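Local coordinates for serine-rich secreted cell wall anchored (LPXTG-motif ) protein (Lactobacillus reuteri ATCC 53608, PDB 5NXK) that is a cell-wall-anchored serine-rich adhesin with a beta-solenoid fold, probably mediating attachment of the bacterium to surfaces of the host gut, at residues N231-N236 / G263-A268. Sequence-based numbering, arbitrary orientation.
Sequences NHFIVN and GNIELA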
# COMPACT_ATOMS: atom_id res chain seq x y z
N ASN A 231 9.21 13.19 3.64
CA ASN A 231 9.20 12.00 2.80
C ASN A 231 10.32 11.08 3.27
O ASN A 231 11.46 11.51 3.29
CB ASN A 231 9.38 12.36 1.33
CG ASN A 231 8.21 13.16 0.79
OD1 ASN A 231 7.19 12.59 0.38
ND2 ASN A 231 8.33 14.49 0.81
N HIS A 232 10.02 9.84 3.61
CA HIS A 232 11.05 8.96 4.16
C HIS A 232 11.10 7.61 3.47
O HIS A 232 10.07 7.05 3.15
CB HIS A 232 10.83 8.72 5.65
CG HIS A 232 10.90 9.95 6.49
ND1 HIS A 232 12.08 10.39 7.06
CD2 HIS A 232 9.94 10.81 6.91
CE1 HIS A 232 11.84 11.49 7.76
NE2 HIS A 232 10.55 11.76 7.68
N PHE A 233 12.31 7.10 3.24
CA PHE A 233 12.48 5.70 2.89
C PHE A 233 13.55 5.16 3.82
O PHE A 233 14.71 5.59 3.74
CB PHE A 233 12.89 5.52 1.42
CG PHE A 233 13.06 4.07 1.00
CD1 PHE A 233 12.13 3.11 1.37
CD2 PHE A 233 14.14 3.68 0.21
CE1 PHE A 233 12.27 1.78 0.97
CE2 PHE A 233 14.29 2.36 -0.19
CZ PHE A 233 13.36 1.41 0.18
N ILE A 234 13.15 4.29 4.73
CA ILE A 234 14.03 3.84 5.79
C ILE A 234 14.22 2.33 5.69
O ILE A 234 13.27 1.58 5.77
CB ILE A 234 13.48 4.18 7.19
CG1 ILE A 234 13.26 5.68 7.32
CG2 ILE A 234 14.45 3.71 8.27
CD1 ILE A 234 12.52 6.07 8.57
N VAL A 235 15.46 1.90 5.50
CA VAL A 235 15.80 0.49 5.44
C VAL A 235 16.64 0.15 6.67
O VAL A 235 17.76 0.63 6.81
CB VAL A 235 16.56 0.18 4.15
CG1 VAL A 235 17.00 -1.29 4.14
CG2 VAL A 235 15.68 0.52 2.95
N ASN A 236 16.09 -0.66 7.57
CA ASN A 236 16.73 -0.92 8.85
C ASN A 236 17.82 -2.00 8.80
O ASN A 236 18.08 -2.58 7.74
CB ASN A 236 15.65 -1.27 9.90
CG ASN A 236 14.87 -0.05 10.35
OD1 ASN A 236 15.33 0.67 11.22
ND2 ASN A 236 13.69 0.17 9.78
N GLY A 263 13.10 15.34 2.34
CA GLY A 263 13.27 13.94 1.99
C GLY A 263 14.41 13.36 2.81
O GLY A 263 15.42 14.02 3.03
N ASN A 264 14.24 12.14 3.27
CA ASN A 264 15.28 11.47 4.03
C ASN A 264 15.25 9.98 3.67
O ASN A 264 14.23 9.28 3.86
CB ASN A 264 15.10 11.68 5.54
CG ASN A 264 15.52 13.08 6.00
OD1 ASN A 264 14.70 14.02 6.01
ND2 ASN A 264 16.79 13.24 6.38
N ILE A 265 16.37 9.51 3.16
CA ILE A 265 16.54 8.10 2.85
C ILE A 265 17.69 7.57 3.72
O ILE A 265 18.79 8.13 3.74
CB ILE A 265 16.81 7.90 1.37
CG1 ILE A 265 15.64 8.48 0.55
CG2 ILE A 265 17.06 6.41 1.05
CD1 ILE A 265 15.84 8.40 -0.94
N GLU A 266 17.42 6.51 4.46
CA GLU A 266 18.40 5.98 5.40
C GLU A 266 18.56 4.50 5.17
O GLU A 266 17.59 3.75 5.24
CB GLU A 266 17.98 6.26 6.85
CG GLU A 266 17.85 7.77 7.19
CD GLU A 266 17.40 8.04 8.63
OE1 GLU A 266 16.25 7.67 8.98
OE2 GLU A 266 18.18 8.64 9.40
N LEU A 267 19.78 4.07 4.88
CA LEU A 267 20.07 2.66 4.61
C LEU A 267 21.00 2.18 5.71
O LEU A 267 22.18 2.53 5.72
CB LEU A 267 20.71 2.48 3.23
CG LEU A 267 19.96 3.10 2.03
CD1 LEU A 267 20.58 2.71 0.69
CD2 LEU A 267 18.49 2.71 2.05
N ALA A 268 20.49 1.37 6.62
CA ALA A 268 21.21 1.08 7.86
C ALA A 268 22.34 0.08 7.68
O ALA A 268 22.37 -0.68 6.72
CB ALA A 268 20.22 0.56 8.93
O HOH W 1 11.77 13.89 5.32
O HOH W 2 14.25 8.71 7.03
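The carbonyl oxygen of Asn-264 is gripped three ways: by the amide of Phe-233 (Phe-233 N to Asn-264 O, 3.0 Å), by a CA-H...O contact from His-232 and, weakly, by a water. That water sits in the plane of the His-232 ring, 2.7 Å from ND1, and also donates to Glu-266 OE1, tying three residues together across the strands. Main-chain bonds alternate along 231-235 and 263-267 in parallel register; the straightest runs from Val-235 N to Glu-266 O (2.8 Å, 177° at the hydrogen), and Ala-268 N closes the row on Val-235 O. On the face of His-232, Asn-264, Ile-234 and Glu-266, all four set CG (CG1 in Ile-234) anti to the carbonyl carbon (His-232 chi1 -62°), so neighbours point the same way. His-232 and Asn-264 lie side by side, imidazole and amide planes 21° apart, ND1 3.6 Å from Asn-264 CB. A second water accepts from Asn-231 N, donates to Asn-264 OD1 and lies over the rim of one imidazole face; Glu-230 OE1 holds NE2. The Glu-266 side chain lies alongside Ile-234, OE1 4.0 Å from CG1. On the buried face the Leu-267 side chain crosses Val-235 obliquely, CD2 meeting CG2 at 3.7 Å, and Val-235 CG2 also lies over one face of the Phe-233 ring, offset toward its rim. These are equivalent strands of successive coils in a right-handed parallel beta-solenoid, flanked by strands 200-205 and 289-295. With Glu-230 bonded directly to the ring and Glu-266 reached through water, a protonated His-232 would probably be favoured, on a water-mediated face contrasting with apolar Phe-233, Val-235, Ile-265 and Leu-267.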